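Local coordinates for AGR_C_1268p (Agrobacterium tumefaciens str. C58, PDB 2GHS), which probably acts as a metal-dependent gluconolactonase of the SMP-30/regucalcin family, a six-bladed beta-propeller that binds one divalent cation per subunit, at residues S107-F112 and L123-S129; P132-D138 and I149-R154; V236-E240 and V316-F320. The contacts are given in a common frame with arbitrary orientation. Numbering follows the deposited sequence.

Contact 1 (S107-F112 and L123-S129); sequences SDDGLF and LHAELES. With K (potassium ion), chain B.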
loop_
_atom_site.group_PDB
_atom_site.type_symbol
_atom_site.label_atom_id
_atom_site.label_comp_id
_atom_site.label_asym_id
_atom_site.label_seq_id
_atom_site.Cartn_x
_atom_site.Cartn_y
_atom_site.Cartn_z
ATOM N N SER A 107 -6.741 -10.671 1.620
ATOM C CA SER A 107 -8.010 -10.179 2.067
ATOM C C SER A 107 -8.246 -10.485 3.535
ATOM O O SER A 107 -7.439 -11.184 4.183
ATOM C CB SER A 107 -9.110 -10.859 1.265
ATOM O OG SER A 107 -9.389 -12.190 1.713
ATOM N N ASP A 108 -9.368 -9.970 4.048
ATOM C CA ASP A 108 -9.849 -10.255 5.388
ATOM C C ASP A 108 -10.181 -11.699 5.636
ATOM O O ASP A 108 -10.298 -12.122 6.790
ATOM C CB ASP A 108 -11.032 -9.344 5.762
ATOM C CG ASP A 108 -12.256 -9.477 4.829
ATOM O OD1 ASP A 108 -12.105 -9.947 3.689
ATOM O OD2 ASP A 108 -13.371 -9.017 5.242
ATOM N N ASP A 109 -10.342 -12.462 4.576
ATOM C CA ASP A 109 -10.705 -13.847 4.719
ATOM C C ASP A 109 -9.613 -14.863 4.319
ATOM O O ASP A 109 -9.848 -16.089 4.377
ATOM C CB ASP A 109 -12.001 -14.083 3.904
ATOM C CG ASP A 109 -13.225 -13.295 4.471
ATOM O OD1 ASP A 109 -13.194 -12.830 5.649
ATOM O OD2 ASP A 109 -14.209 -13.149 3.721
ATOM N N GLY A 110 -8.412 -14.381 3.987
ATOM C CA GLY A 110 -7.333 -15.215 3.570
ATOM C C GLY A 110 -6.670 -14.701 2.310
ATOM O O GLY A 110 -7.006 -13.615 1.801
ATOM N N LEU A 111 -5.700 -15.468 1.832
ATOM C CA LEU A 111 -4.960 -15.197 0.622
ATOM C C LEU A 111 -5.502 -16.070 -0.514
ATOM O O LEU A 111 -5.642 -17.286 -0.354
ATOM C CB LEU A 111 -3.518 -15.564 0.851
ATOM C CG LEU A 111 -2.821 -14.711 1.888
ATOM C CD1 LEU A 111 -1.773 -15.514 2.622
ATOM C CD2 LEU A 111 -2.199 -13.525 1.209
ATOM N N PHE A 112 -5.857 -15.439 -1.629
ATOM C CA PHE A 112 -6.544 -16.091 -2.754
ATOM C C PHE A 112 -5.771 -15.859 -4.047
ATOM O O PHE A 112 -5.180 -14.769 -4.254
ATOM C CB PHE A 112 -7.934 -15.497 -2.931
ATOM C CG PHE A 112 -8.911 -15.939 -1.884
ATOM C CD1 PHE A 112 -8.856 -15.391 -0.613
ATOM C CD2 PHE A 112 -9.833 -16.953 -2.140
ATOM C CE1 PHE A 112 -9.741 -15.799 0.366
ATOM C CE2 PHE A 112 -10.717 -17.369 -1.142
ATOM C CZ PHE A 112 -10.652 -16.806 0.121
ATOM N N LEU A 123 -8.834 -20.181 -2.818
ATOM C CA LEU A 123 -7.994 -20.048 -1.620
ATOM C C LEU A 123 -6.568 -20.577 -1.841
ATOM O O LEU A 123 -6.380 -21.690 -2.383
ATOM C CB LEU A 123 -8.603 -20.758 -0.411
ATOM C CG LEU A 123 -7.841 -20.596 0.905
ATOM C CD1 LEU A 123 -7.999 -19.210 1.487
ATOM C CD2 LEU A 123 -8.374 -21.653 1.830
ATOM N N HIS A 124 -5.577 -19.783 -1.441
ATOM C CA HIS A 124 -4.148 -20.117 -1.507
ATOM C C HIS A 124 -3.605 -20.485 -0.125
ATOM O O HIS A 124 -2.903 -21.489 0.049
ATOM C CB HIS A 124 -3.380 -18.917 -2.073
ATOM C CG HIS A 124 -1.892 -19.070 -2.061
ATOM N ND1 HIS A 124 -1.248 -20.078 -2.748
ATOM C CD2 HIS A 124 -0.923 -18.338 -1.462
ATOM C CE1 HIS A 124 0.060 -19.961 -2.552
ATOM N NE2 HIS A 124 0.284 -18.902 -1.790
ATOM N N ALA A 125 -3.931 -19.652 0.850
ATOM C CA ALA A 125 -3.545 -19.899 2.222
ATOM C C ALA A 125 -4.466 -19.145 3.169
ATOM O O ALA A 125 -4.912 -18.061 2.864
ATOM C CB ALA A 125 -2.087 -19.467 2.427
ATOM N N GLU A 126 -4.718 -19.718 4.339
ATOM C CA GLU A 126 -5.490 -19.012 5.365
ATOM C C GLU A 126 -4.661 -17.812 5.898
ATOM O O GLU A 126 -3.439 -17.866 5.945
ATOM C CB GLU A 126 -5.974 -19.981 6.472
ATOM C CG GLU A 126 -7.073 -20.933 5.922
ATOM C CD GLU A 126 -7.768 -21.844 6.931
ATOM O OE1 GLU A 126 -7.428 -21.799 8.127
ATOM O OE2 GLU A 126 -8.686 -22.598 6.488
ATOM N N LEU A 127 -5.321 -16.725 6.294
ATOM C CA LEU A 127 -4.655 -15.587 6.911
ATOM C C LEU A 127 -5.684 -14.990 7.828
ATOM O O LEU A 127 -6.639 -14.334 7.351
ATOM C CB LEU A 127 -4.227 -14.550 5.856
ATOM C CG LEU A 127 -3.483 -13.298 6.346
ATOM C CD1 LEU A 127 -2.149 -13.696 6.871
ATOM C CD2 LEU A 127 -3.407 -12.295 5.189
ATOM N N GLU A 128 -5.544 -15.274 9.129
ATOM C CA GLU A 128 -6.547 -14.856 10.105
ATOM C C GLU A 128 -7.942 -15.161 9.602
ATOM O O GLU A 128 -8.901 -14.401 9.808
ATOM C CB GLU A 128 -6.374 -13.365 10.408
ATOM C CG GLU A 128 -5.057 -13.074 11.116
ATOM C CD GLU A 128 -4.968 -11.667 11.688
ATOM O OE1 GLU A 128 -5.907 -10.855 11.518
ATOM O OE2 GLU A 128 -3.932 -11.364 12.315
ATOM N N SER A 129 -8.071 -16.346 9.007
ATOM C CA SER A 129 -9.322 -16.770 8.406
ATOM C C SER A 129 -10.352 -17.177 9.454
ATOM O O SER A 129 -11.522 -17.372 9.138
ATOM C CB SER A 129 -9.085 -17.916 7.432
ATOM O OG SER A 129 -8.286 -17.519 6.315
HETATM K K K B . -10.094 -11.959 9.377
HETATM O O HOH W 1 -6.726 -11.577 6.846
HETATM O O HOH W 2 -7.726 -10.452 9.164
#

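Contact 2 (P132-D138 and I149-R154); sequences PGNRSND and IGTMGR. With K (potassium ion), chain B; EDO (1,2-ethanediol), chain D.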
loop_
_atom_site.group_PDB
_atom_site.type_symbol
_atom_site.label_atom_id
_atom_site.label_comp_id
_atom_site.label_asym_id
_atom_site.label_seq_id
_atom_site.Cartn_x
_atom_site.Cartn_y
_atom_site.Cartn_z
ATOM N N PRO A 132 -12.922 -13.271 12.636
ATOM C CA PRO A 132 -13.801 -12.383 11.905
ATOM C C PRO A 132 -13.716 -10.916 12.270
ATOM O O PRO A 132 -14.078 -10.069 11.427
ATOM C CB PRO A 132 -15.210 -12.911 12.232
ATOM C CG PRO A 132 -15.055 -13.758 13.369
ATOM C CD PRO A 132 -13.676 -14.324 13.323
ATOM N N GLY A 133 -13.229 -10.607 13.471
ATOM C CA GLY A 133 -13.110 -9.232 13.892
ATOM C C GLY A 133 -11.953 -8.456 13.292
ATOM O O GLY A 133 -11.835 -7.245 13.536
ATOM N N ASN A 134 -11.069 -9.132 12.536
ATOM C CA ASN A 134 -9.936 -8.512 11.916
ATOM C C ASN A 134 -10.070 -8.461 10.395
ATOM O O ASN A 134 -10.775 -9.304 9.799
ATOM C CB ASN A 134 -8.623 -9.282 12.253
ATOM C CG ASN A 134 -7.997 -8.876 13.602
ATOM O OD1 ASN A 134 -8.681 -8.410 14.530
ATOM N ND2 ASN A 134 -6.675 -9.032 13.692
ATOM N N ARG A 135 -9.347 -7.547 9.760
ATOM C CA ARG A 135 -9.229 -7.490 8.296
ATOM C C ARG A 135 -7.760 -7.307 7.921
ATOM O O ARG A 135 -6.915 -6.994 8.781
ATOM C CB ARG A 135 -10.098 -6.365 7.715
ATOM C CG ARG A 135 -9.717 -4.921 8.113
ATOM C CD ARG A 135 -10.433 -4.015 7.176
ATOM N NE ARG A 135 -10.191 -2.608 7.414
ATOM C CZ ARG A 135 -9.175 -1.884 6.950
ATOM N NH1 ARG A 135 -8.190 -2.413 6.231
ATOM N NH2 ARG A 135 -9.134 -0.572 7.241
ATOM N N SER A 136 -7.453 -7.553 6.659
ATOM C CA SER A 136 -6.119 -7.230 6.143
ATOM C C SER A 136 -5.993 -5.759 5.837
ATOM O O SER A 136 -6.971 -5.078 5.564
ATOM C CB SER A 136 -5.714 -8.073 4.912
ATOM O OG SER A 136 -6.626 -7.884 3.838
ATOM N N ASN A 137 -4.762 -5.269 5.815
ATOM C CA ASN A 137 -4.512 -3.875 5.482
ATOM C C ASN A 137 -3.329 -3.817 4.490
ATOM O O ASN A 137 -3.283 -4.547 3.499
ATOM C CB ASN A 137 -4.332 -3.031 6.781
ATOM C CG ASN A 137 -4.520 -1.527 6.520
ATOM O OD1 ASN A 137 -5.508 -1.156 5.901
ATOM N ND2 ASN A 137 -3.579 -0.661 7.004
ATOM N N ASP A 138 -2.373 -2.970 4.780
ATOM C CA ASP A 138 -1.222 -2.685 3.918
ATOM C C ASP A 138 -0.390 -3.950 3.655
ATOM O O ASP A 138 -0.168 -4.757 4.548
ATOM C CB ASP A 138 -0.360 -1.704 4.687
ATOM C CG ASP A 138 0.836 -1.230 3.895
ATOM O OD1 ASP A 138 0.682 -0.856 2.694
ATOM O OD2 ASP A 138 1.941 -1.209 4.490
ATOM N N ILE A 149 2.425 -8.786 4.738
ATOM C CA ILE A 149 1.067 -8.341 4.802
ATOM C C ILE A 149 0.647 -8.066 6.248
ATOM O O ILE A 149 0.892 -8.884 7.137
ATOM C CB ILE A 149 0.133 -9.383 4.114
ATOM C CG1 ILE A 149 -1.335 -8.938 4.163
ATOM C CG2 ILE A 149 0.259 -10.747 4.740
ATOM C CD1 ILE A 149 -1.631 -7.734 3.316
ATOM N N GLY A 150 0.028 -6.906 6.442
ATOM C CA GLY A 150 -0.530 -6.478 7.702
ATOM C C GLY A 150 -1.983 -6.827 7.896
ATOM O O GLY A 150 -2.786 -6.866 6.938
ATOM N N THR A 151 -2.347 -7.059 9.153
ATOM C CA THR A 151 -3.751 -7.231 9.518
ATOM C C THR A 151 -4.079 -6.281 10.679
ATOM O O THR A 151 -3.157 -5.732 11.328
ATOM C CB THR A 151 -4.062 -8.634 9.969
ATOM O OG1 THR A 151 -3.315 -8.903 11.159
ATOM C CG2 THR A 151 -3.773 -9.645 8.867
HETATM N N MSE A 152 -5.354 -6.109 10.993
HETATM C CA MSE A 152 -5.774 -5.146 12.029
HETATM C C MSE A 152 -7.161 -5.492 12.506
HETATM O O MSE A 152 -7.938 -6.129 11.789
HETATM C CB MSE A 152 -5.759 -3.703 11.465
HETATM C CG MSE A 152 -6.676 -3.516 10.296
HETATM SE SE MSE A 152 -6.495 -1.681 9.656
HETATM C CE MSE A 152 -7.452 -0.761 11.042
ATOM N N GLY A 153 -7.503 -5.088 13.725
ATOM C CA GLY A 153 -8.918 -5.157 14.120
ATOM C C GLY A 153 -9.693 -4.240 13.201
ATOM O O GLY A 153 -9.190 -3.187 12.787
ATOM N N ARG A 154 -10.938 -4.606 12.869
ATOM C CA ARG A 154 -11.724 -3.783 11.957
ATOM C C ARG A 154 -11.988 -2.370 12.527
ATOM O O ARG A 154 -12.197 -1.455 11.743
ATOM C CB ARG A 154 -13.045 -4.473 11.621
ATOM C CG ARG A 154 -12.864 -5.713 10.766
ATOM C CD ARG A 154 -14.144 -6.483 10.594
ATOM N NE ARG A 154 -13.935 -7.752 9.882
ATOM C CZ ARG A 154 -13.818 -7.838 8.556
ATOM N NH1 ARG A 154 -13.924 -6.784 7.782
ATOM N NH2 ARG A 154 -13.638 -8.995 7.994
HETATM K K K B . -10.094 -11.959 9.377
HETATM C C1 EDO D . -6.389 2.013 7.356
HETATM O O1 EDO D . -7.006 1.190 6.360
HETATM C C2 EDO D . -5.373 2.906 6.628
HETATM O O2 EDO D . -4.345 2.115 5.988
HETATM O O HOH W 3 -12.469 -1.720 9.039
HETATM O O HOH W 2 -7.726 -10.452 9.164
#

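Contact 3 (V236-E240 and V316-F320); sequences VCDAE and VKGRF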
loop_
_atom_site.group_PDB
_atom_site.type_symbol
_atom_site.label_atom_id
_atom_site.label_comp_id
_atom_site.label_asym_id
_atom_site.label_seq_id
_atom_site.Cartn_x
_atom_site.Cartn_y
_atom_site.Cartn_z
ATOM N N VAL A 236 6.185 3.664 -0.467
ATOM C CA VAL A 236 7.101 3.023 -1.436
ATOM C C VAL A 236 8.512 3.519 -1.162
ATOM O O VAL A 236 8.726 4.500 -0.487
ATOM C CB VAL A 236 6.700 3.218 -2.896
ATOM C CG1 VAL A 236 5.381 2.510 -3.201
ATOM C CG2 VAL A 236 6.657 4.701 -3.263
ATOM N N CYS A 237 9.476 2.777 -1.667
ATOM C CA CYS A 237 10.878 3.070 -1.503
ATOM C C CYS A 237 11.497 3.106 -2.916
ATOM O O CYS A 237 11.361 2.148 -3.704
ATOM C CB CYS A 237 11.508 2.030 -0.590
ATOM S SG CYS A 237 13.223 2.326 -0.185
ATOM N N ASP A 238 12.094 4.252 -3.281
ATOM C CA ASP A 238 12.587 4.418 -4.639
ATOM C C ASP A 238 13.981 3.769 -4.870
ATOM O O ASP A 238 14.531 3.105 -4.002
ATOM C CB ASP A 238 12.520 5.891 -5.088
ATOM C CG ASP A 238 13.528 6.786 -4.408
ATOM O OD1 ASP A 238 14.529 6.283 -3.848
ATOM O OD2 ASP A 238 13.340 8.055 -4.441
ATOM N N ALA A 239 14.520 3.949 -6.074
ATOM C CA ALA A 239 15.715 3.227 -6.477
ATOM C C ALA A 239 16.926 3.717 -5.702
ATOM O O ALA A 239 17.932 3.008 -5.642
ATOM C CB ALA A 239 15.964 3.395 -7.959
ATOM N N GLU A 240 16.845 4.936 -5.165
ATOM C CA GLU A 240 17.900 5.510 -4.322
ATOM C C GLU A 240 17.735 5.163 -2.844
ATOM O O GLU A 240 18.626 5.469 -2.051
ATOM C CB GLU A 240 17.875 7.019 -4.402
ATOM C CG GLU A 240 18.502 7.552 -5.590
ATOM C CD GLU A 240 18.686 9.077 -5.448
ATOM O OE1 GLU A 240 18.419 9.675 -4.328
ATOM O OE2 GLU A 240 19.110 9.640 -6.472
ATOM N N VAL A 316 9.645 10.462 -10.495
ATOM C CA VAL A 316 10.279 9.620 -9.502
ATOM C C VAL A 316 11.151 8.565 -10.190
ATOM O O VAL A 316 10.988 8.283 -11.384
ATOM C CB VAL A 316 9.238 8.971 -8.592
ATOM C CG1 VAL A 316 8.500 10.024 -7.807
ATOM C CG2 VAL A 316 8.253 8.148 -9.421
ATOM N N LYS A 317 12.135 8.026 -9.482
ATOM C CA LYS A 317 12.943 6.968 -10.032
ATOM C C LYS A 317 12.528 5.728 -9.248
ATOM O O LYS A 317 13.152 5.380 -8.258
ATOM C CB LYS A 317 14.444 7.252 -9.855
ATOM C CG LYS A 317 14.974 8.557 -10.414
ATOM C CD LYS A 317 15.104 8.533 -11.912
ATOM C CE LYS A 317 15.904 9.751 -12.459
ATOM N NZ LYS A 317 15.436 10.149 -13.820
ATOM N N GLY A 318 11.482 5.058 -9.703
ATOM C CA GLY A 318 10.952 3.911 -9.005
ATOM C C GLY A 318 11.430 2.557 -9.487
ATOM O O GLY A 318 12.420 2.435 -10.213
ATOM N N ARG A 319 10.737 1.522 -9.005
ATOM C CA ARG A 319 10.973 0.149 -9.414
ATOM C C ARG A 319 9.658 -0.589 -9.406
ATOM O O ARG A 319 8.800 -0.347 -8.554
ATOM C CB ARG A 319 11.930 -0.573 -8.484
ATOM C CG ARG A 319 11.696 -0.348 -7.031
ATOM C CD ARG A 319 12.570 -1.309 -6.147
ATOM N NE ARG A 319 13.275 -0.531 -5.134
ATOM C CZ ARG A 319 13.071 -0.575 -3.814
ATOM N NH1 ARG A 319 12.199 -1.414 -3.270
ATOM N NH2 ARG A 319 13.782 0.243 -3.033
ATOM N N PHE A 320 9.501 -1.479 -10.371
ATOM C CA PHE A 320 8.304 -2.268 -10.422
ATOM C C PHE A 320 8.313 -3.301 -9.309
ATOM O O PHE A 320 9.356 -3.737 -8.847
ATOM C CB PHE A 320 8.155 -2.959 -11.756
ATOM C CG PHE A 320 8.063 -1.998 -12.949
ATOM C CD1 PHE A 320 7.068 -1.035 -13.005
ATOM C CD2 PHE A 320 8.942 -2.085 -14.003
ATOM C CE1 PHE A 320 6.965 -0.174 -14.076
ATOM C CE2 PHE A 320 8.827 -1.235 -15.100
ATOM C CZ PHE A 320 7.820 -0.277 -15.117
HETATM O O HOH W 4 12.891 9.324 -6.925
HETATM O O HOH W 5 15.753 6.892 -7.179
#

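Contact 1 (S107-F112 and L123-S129)
All four hydrogen bonds between 107-112 and 123-129 end on backbone oxygens; three also have backbone donors. Leu111 N gives to Ala125 O at 2.9 Å. Leu111 O takes two donors, His124 N at 2.7 Å and Ala125 N at 3.2 Å. That sharing marks a classic beta bulge. Ser129 OG, the fourth donor, gives to Asp109 O at 2.9 Å and accepts from Leu127 N at 3.1 Å. Ser107 OG accepts from Asp109 N (3.0 Å), forming an ST turn, and gives to Gly110 O (2.8 Å). At the backbone angles of Gly110, a CB would jam against the preceding carbonyl O and crowd 123-129. One water donates to both Ser107 O and Leu127 O. Asp108 O and Glu128 O bind potassium at 2.6 and 2.8 Å. Asp108 OD1 takes Met91 N, His124 NE2 bonds Tyr324, and Glu128 OE2 bonds Tyr164. Strand 121-125 is the blade's outer edge; 110-115 lies between it and 102-107. Leu111 packs on 102-107 and reaches Val166 of the next blade.

Contact 2 (P132-D138 and I149-R154)
Arg135 lays one face of its guanidinium against the selenium of Met152, a selenomethionine, with Arg135 NH2 and Met152 SE 3.7 Å apart. Both side chains lie on the same face of the antiparallel hairpin 134-141/147-153. Beneath them, Arg135 N gives to Met152 O and Met152 N to Arg135 O, each at 2.8 Å. Asn137 N to Gly150 O (2.8 Å) and Gly150 N to Asp138 O (2.9 Å) continue the pairing. At the other end, Arg154 holds the turn before the strand: Arg154 N reaches Gly133 O at 2.9 Å and Arg154 NE reaches Pro132 O at 2.8 Å. Asn134 O binds potassium at 2.8 Å. Arg135 NH1 gives to Asn137 OD1 at 3.0 Å, fixing two predicted substrate-binding residues together. Both also bind a 1,2-ethanediol, probably from the crystallisation liquor, which further contacts Glu52 and Asn182, predicted ligands of the divalent metal. A small diol held by these polar groups is consistent with a pocket suited to a hydroxyl-rich substrate such as a sugar lactone.

Contact 3 (V236-E240 and V316-F320)
Arg319 loses the most surface here, followed by Lys317 and then Asp238. The Arg319 side chain reaches the end of strand 231-237, running across its direction. Arg319 NH2 gives a hydrogen bond to Asp238 O at 3.1 Å. Cys237 O lies over one face of the guanidinium, and Cys237 SG is 3.6 Å from Arg319 NH2. Arg319 NH1 has a further partner, Phe186 O, so the guanidinium also joins this contact to the end of strand 170-186.

Lys317 contributes through its backbone. Lys317 O accepts from Ala239 N at 2.9 Å with a nearly straight geometry, and Asp238 CB packs 3.3 Å from Lys317 O. The Lys317 side chain leads away from 236-240, and its NZ forms a salt bridge with Glu315. In the beta-propeller of the SMP-30 family, short connections join successive strands of a blade. Residues 238-240 belong to such a connection, between the antiparallel strands 231-237 and 243-248. The segment 316-320 comes from much later in the chain, after strand 309-311, and crosses beside this turn.

Asp238 organises the turn itself. Asp238 OD1 accepts from His242 N and, weakly, from Glu240 N at 3.0 Å, while Asp238 OD2 accepts from Trp244 NE1. A water donates to Asp238 OD2 at 2.8 Å and accepts from Lys317 N at 3.0 Å, so solvent bridges the two segments next to the direct bond. A second water donates to Lys317 O at 3.2 Å and accepts weakly from Glu240 N at 3.0 Å.

In the fold
Contacts 1 and 2 are consecutive beta hairpins on one side of the chain's centre, 11 Å apart between centres. They share the potassium ion and a water. Asp108 OD2 meets Arg154 NH2 in a 2.8 Å salt bridge, and Glu128 OE2 lies 2.8 Å from Thr151 OG1 in a probable hydrogen bond. Contact 2 is the buried one and carries predicted substrate-binding residues. Contact 1 is partly buried: Leu111, Ala125 and Leu127 pack inside, Phe112 and Leu123 nearer the surface. Contact 3, also partly buried, lies on the opposite side of the centre, about 27 Å from contact 2 between centres. It joins segments distant in sequence through few direct bonds and bridging waters, away from the annotated sites.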